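Local structure of replicase polyprotein 1a (3LD1) at residues L15-P27 and K51-G63. The protein is a coronavirus replicase precursor cleaved into non-structural proteins, including viral proteases; the fragment here is part of nsp2, whose role remains unclear. The protein carries 3 engineered substitutions. Sequence-based numbering, arbitrary orientation.
Sequences LCDALFFYTSHNP and KFETVCGLFLLKG
Thr23 sits against Thr54 in a single beta bridge, where the chain leaving helix 13-20 through a type I turn, Phe20 to Thr23, meets the turn of a hairpin. Two backbone bonds flank the pair: Val55 N gives to Tyr22 O (2.9 Å), and Ser24 N gives to Glu53 O (3.1 Å). Ser24 also sends its hydroxyl to Glu53 OE1, on the anti side of the carboxylate. Thr54 OG1 accepts from Cys56 N, an ST turn, and donates to Gly57 O, which also accepts from Thr54 N. Phe52, its CG anti to the backbone N (chi1 -178°), brings its ring against the last turn of helix 13-20, edge toward the carbonyl oxygens of Leu19 and Phe20. Phe52 CZ lies 3.7 Å from Phe20 O, which is in the ring plane, while Phe52 CE2 touches Leu19 CD1 at 4.0 Å and Phe52 CE1 reaches Thr23 CB at 3.9 Å. Thr54 CG2 lies over one face of the Phe52 ring, toward its rim. Cys56 SG lies at the edge of the Tyr22 ring, 5.5 Å from its centroid, and Tyr22 OH bonds to Gly90 O. Phe40 of helix 30-46 also meets the Phe52 ring. The loop after helix 13-20 is thus bridged to the type I turn of a beta hairpin, strands 50-54 and 57-64, at one side of the four-stranded mixed sheet in the N-terminal part of this chain.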
loop_
_atom_site.group_PDB
_atom_site.type_symbol
_atom_site.label_atom_id
_atom_site.label_comp_id
_atom_site.label_asym_id
_atom_site.label_seq_id
_atom_site.Cartn_x
_atom_site.Cartn_y
_atom_site.Cartn_z
ATOM N N LEU A 15 18.201 20.537 -10.136
ATOM C CA LEU A 15 19.022 21.514 -9.448
ATOM C C LEU A 15 18.349 21.504 -8.120
ATOM O O LEU A 15 19.007 21.387 -7.043
ATOM C CB LEU A 15 18.916 22.892 -10.098
ATOM C CG LEU A 15 19.622 23.984 -9.270
ATOM C CD1 LEU A 15 21.150 23.721 -9.231
ATOM C CD2 LEU A 15 19.361 25.412 -9.789
ATOM N N CYS A 16 17.031 21.517 -8.205
ATOM C CA CYS A 16 16.267 21.352 -7.035
ATOM C C CYS A 16 16.690 20.102 -6.237
ATOM O O CYS A 16 16.842 20.128 -5.011
ATOM C CB CYS A 16 14.777 21.267 -7.360
ATOM S SG CYS A 16 14.080 21.472 -5.694
ATOM N N ASP A 17 16.901 19.021 -6.950
ATOM C CA ASP A 17 17.384 17.794 -6.342
ATOM C C ASP A 17 18.766 17.959 -5.708
ATOM O O ASP A 17 19.025 17.481 -4.557
ATOM C CB ASP A 17 17.494 16.653 -7.409
ATOM C CG ASP A 17 16.159 15.969 -7.712
ATOM O OD1 ASP A 17 16.093 15.310 -8.763
ATOM O OD2 ASP A 17 15.215 16.045 -6.887
ATOM N N ALA A 18 19.670 18.613 -6.445
ATOM C CA ALA A 18 21.016 18.729 -5.857
ATOM C C ALA A 18 20.943 19.583 -4.615
ATOM O O ALA A 18 21.577 19.248 -3.629
ATOM C CB ALA A 18 21.998 19.282 -6.795
ATOM N N LEU A 19 20.209 20.704 -4.675
ATOM C CA LEU A 19 20.029 21.567 -3.484
ATOM C C LEU A 19 19.470 20.670 -2.384
ATOM O O LEU A 19 20.146 20.400 -1.414
ATOM C CB LEU A 19 19.058 22.688 -3.764
ATOM C CG LEU A 19 18.580 23.560 -2.589
ATOM C CD1 LEU A 19 19.759 24.177 -1.822
ATOM C CD2 LEU A 19 17.613 24.651 -3.124
ATOM N N PHE A 20 18.269 20.126 -2.555
ATOM C CA PHE A 20 17.707 19.283 -1.490
ATOM C C PHE A 20 18.661 18.172 -0.949
ATOM O O PHE A 20 18.625 17.791 0.223
ATOM C CB PHE A 20 16.366 18.625 -1.908
ATOM C CG PHE A 20 15.698 17.828 -0.763
ATOM C CD1 PHE A 20 15.083 18.500 0.304
ATOM C CD2 PHE A 20 15.733 16.420 -0.753
ATOM C CE1 PHE A 20 14.483 17.749 1.353
ATOM C CE2 PHE A 20 15.117 15.654 0.254
ATOM C CZ PHE A 20 14.517 16.291 1.330
ATOM N N PHE A 21 19.512 17.635 -1.804
ATOM C CA PHE A 21 20.329 16.536 -1.350
ATOM C C PHE A 21 21.472 16.893 -0.388
ATOM O O PHE A 21 22.337 16.045 -0.091
ATOM C CB PHE A 21 20.860 15.847 -2.573
ATOM C CG PHE A 21 19.853 15.008 -3.244
ATOM C CD1 PHE A 21 18.724 14.560 -2.531
ATOM C CD2 PHE A 21 20.048 14.577 -4.579
ATOM C CE1 PHE A 21 17.770 13.738 -3.181
ATOM C CE2 PHE A 21 19.087 13.768 -5.238
ATOM C CZ PHE A 21 17.966 13.358 -4.545
ATOM N N TYR A 22 21.503 18.142 0.081
ATOM C CA TYR A 22 22.419 18.534 1.155
ATOM C C TYR A 22 21.832 18.203 2.499
ATOM O O TYR A 22 22.528 18.329 3.502
ATOM C CB TYR A 22 22.698 20.031 1.124
ATOM C CG TYR A 22 23.768 20.409 0.161
ATOM C CD1 TYR A 22 25.040 20.851 0.636
ATOM C CD2 TYR A 22 23.531 20.374 -1.244
ATOM C CE1 TYR A 22 26.097 21.218 -0.307
ATOM C CE2 TYR A 22 24.558 20.745 -2.163
ATOM C CZ TYR A 22 25.839 21.141 -1.649
ATOM O OH TYR A 22 26.822 21.469 -2.462
ATOM N N THR A 23 20.555 17.791 2.516
ATOM C CA THR A 23 19.789 17.577 3.742
ATOM C C THR A 23 20.509 16.610 4.692
ATOM O O THR A 23 21.266 15.707 4.238
ATOM C CB THR A 23 18.385 17.024 3.453
ATOM O OG1 THR A 23 17.608 17.083 4.659
ATOM C CG2 THR A 23 18.473 15.578 2.958
ATOM N N SER A 24 20.319 16.851 5.994
ATOM C CA SER A 24 21.028 16.080 7.009
ATOM C C SER A 24 20.014 15.057 7.480
ATOM O O SER A 24 20.353 14.065 8.151
ATOM C CB SER A 24 21.560 16.978 8.192
ATOM O OG SER A 24 20.618 17.954 8.652
ATOM N N HIS A 25 18.761 15.286 7.095
ATOM C CA HIS A 25 17.703 14.492 7.612
ATOM C C HIS A 25 17.993 13.041 7.376
ATOM O O HIS A 25 18.486 12.706 6.312
ATOM C CB HIS A 25 16.394 14.872 7.030
ATOM C CG HIS A 25 15.251 14.373 7.838
ATOM N ND1 HIS A 25 14.869 13.045 7.839
ATOM C CD2 HIS A 25 14.445 15.007 8.720
ATOM C CE1 HIS A 25 13.847 12.891 8.657
ATOM N NE2 HIS A 25 13.565 14.068 9.195
ATOM N N ASN A 26 17.783 12.208 8.406
ATOM C CA ASN A 26 17.928 10.738 8.305
ATOM C C ASN A 26 16.536 10.084 8.177
ATOM O O ASN A 26 15.839 9.875 9.189
ATOM C CB ASN A 26 18.767 10.128 9.474
ATOM C CG ASN A 26 18.775 8.561 9.475
ATOM O OD1 ASN A 26 17.999 7.879 8.765
ATOM N ND2 ASN A 26 19.658 7.992 10.295
ATOM N N PRO A 27 16.131 9.747 6.940
ATOM C CA PRO A 27 14.711 9.319 6.651
ATOM C C PRO A 27 14.356 7.888 7.154
ATOM O O PRO A 27 15.042 6.919 6.847
ATOM C CB PRO A 27 14.620 9.389 5.109
ATOM C CG PRO A 27 16.068 9.035 4.652
ATOM C CD PRO A 27 16.994 9.677 5.744
ATOM N N LYS A 51 13.970 27.404 7.303
ATOM C CA LYS A 51 15.232 26.819 7.643
ATOM C C LYS A 51 15.551 25.572 6.833
ATOM O O LYS A 51 14.655 24.835 6.478
ATOM C CB LYS A 51 15.173 26.361 9.084
ATOM C CG LYS A 51 15.291 27.496 10.131
ATOM C CD LYS A 51 15.257 26.819 11.564
ATOM C CE LYS A 51 14.941 27.849 12.651
ATOM N NZ LYS A 51 15.966 27.589 13.699
ATOM N N PHE A 52 16.830 25.272 6.636
ATOM C CA PHE A 52 17.214 24.060 5.983
ATOM C C PHE A 52 18.416 23.437 6.706
ATOM O O PHE A 52 19.545 23.859 6.549
ATOM C CB PHE A 52 17.451 24.394 4.510
ATOM C CG PHE A 52 17.820 23.224 3.633
ATOM C CD1 PHE A 52 17.292 21.933 3.851
ATOM C CD2 PHE A 52 18.727 23.425 2.552
ATOM C CE1 PHE A 52 17.664 20.822 2.989
ATOM C CE2 PHE A 52 19.123 22.326 1.707
ATOM C CZ PHE A 52 18.579 21.030 1.923
ATOM N N GLU A 53 18.149 22.474 7.566
ATOM C CA GLU A 53 19.178 21.675 8.139
ATOM C C GLU A 53 20.043 20.887 7.100
ATOM O O GLU A 53 19.632 19.824 6.625
ATOM C CB GLU A 53 18.551 20.742 9.208
ATOM C CG GLU A 53 18.880 21.191 10.591
ATOM C CD GLU A 53 20.447 21.442 10.765
ATOM O OE1 GLU A 53 21.292 20.523 10.477
ATOM O OE2 GLU A 53 20.842 22.583 11.159
ATOM N N THR A 54 21.248 21.360 6.776
ATOM C CA THR A 54 22.095 20.585 5.882
ATOM C C THR A 54 23.214 19.802 6.576
ATOM O O THR A 54 23.313 19.817 7.784
ATOM C CB THR A 54 22.731 21.470 4.788
ATOM O OG1 THR A 54 23.971 22.024 5.264
ATOM C CG2 THR A 54 21.808 22.617 4.388
ATOM N N VAL A 55 24.069 19.142 5.787
ATOM C CA VAL A 55 25.278 18.418 6.276
ATOM C C VAL A 55 26.498 19.370 6.318
ATOM O O VAL A 55 27.656 18.942 6.574
ATOM C CB VAL A 55 25.675 17.136 5.417
ATOM C CG1 VAL A 55 24.582 16.139 5.354
ATOM C CG2 VAL A 55 26.099 17.484 4.000
ATOM N N CYS A 56 26.218 20.637 5.984
ATOM C CA CYS A 56 27.132 21.755 6.139
ATOM C C CYS A 56 26.535 22.713 7.144
ATOM O O CYS A 56 26.794 23.897 7.055
ATOM C CB CYS A 56 27.231 22.514 4.835
ATOM S SG CYS A 56 28.021 21.547 3.598
ATOM N N GLY A 57 25.673 22.226 8.046
ATOM C CA GLY A 57 25.032 23.121 9.038
ATOM C C GLY A 57 23.770 23.814 8.514
ATOM O O GLY A 57 23.296 23.557 7.380
ATOM N N LEU A 58 23.204 24.678 9.349
ATOM C CA LEU A 58 21.872 25.197 9.150
ATOM C C LEU A 58 21.956 26.330 8.129
ATOM O O LEU A 58 22.771 27.230 8.304
ATOM C CB LEU A 58 21.349 25.743 10.477
ATOM C CG LEU A 58 20.035 26.549 10.506
ATOM C CD1 LEU A 58 18.880 25.785 9.819
ATOM C CD2 LEU A 58 19.649 26.854 11.960
ATOM N N PHE A 59 21.160 26.309 7.056
ATOM C CA PHE A 59 21.065 27.556 6.261
ATOM C C PHE A 59 19.646 27.993 6.295
ATOM O O PHE A 59 18.740 27.217 6.677
ATOM C CB PHE A 59 21.520 27.449 4.795
ATOM C CG PHE A 59 22.993 27.082 4.611
ATOM C CD1 PHE A 59 23.896 28.017 4.133
ATOM C CD2 PHE A 59 23.455 25.771 4.862
ATOM C CE1 PHE A 59 25.249 27.657 3.929
ATOM C CE2 PHE A 59 24.787 25.401 4.674
ATOM C CZ PHE A 59 25.694 26.338 4.204
ATOM N N LEU A 60 19.459 29.238 5.898
ATOM C CA LEU A 60 18.127 29.746 5.685
ATOM C C LEU A 60 17.932 29.958 4.172
ATOM O O LEU A 60 18.843 30.524 3.505
ATOM C CB LEU A 60 17.961 31.072 6.416
ATOM C CG LEU A 60 18.495 31.206 7.853
ATOM C CD1 LEU A 60 18.162 32.645 8.339
ATOM C CD2 LEU A 60 18.019 30.090 8.847
ATOM N N LEU A 61 16.758 29.530 3.660
ATOM C CA LEU A 61 16.376 29.733 2.249
ATOM C C LEU A 61 15.108 30.539 2.109
ATOM O O LEU A 61 14.323 30.628 3.014
ATOM C CB LEU A 61 16.234 28.402 1.480
ATOM C CG LEU A 61 17.278 27.288 1.678
ATOM C CD1 LEU A 61 16.735 25.903 1.410
ATOM C CD2 LEU A 61 18.486 27.519 0.867
ATOM N N LYS A 62 14.929 31.085 0.928
ATOM C CA LYS A 62 13.753 31.817 0.545
ATOM C C LYS A 62 13.488 31.714 -0.990
ATOM O O LYS A 62 14.305 32.184 -1.816
ATOM C CB LYS A 62 13.980 33.271 0.885
ATOM C CG LYS A 62 12.713 34.089 0.874
ATOM C CD LYS A 62 13.021 35.552 0.722
ATOM C CE LYS A 62 11.839 36.340 1.084
ATOM N NZ LYS A 62 11.980 36.535 2.544
ATOM N N GLY A 63 12.359 31.109 -1.364
ATOM C CA GLY A 63 12.031 30.997 -2.764
ATOM C C GLY A 63 11.648 32.355 -3.293
ATOM O O GLY A 63 10.904 33.098 -2.631
#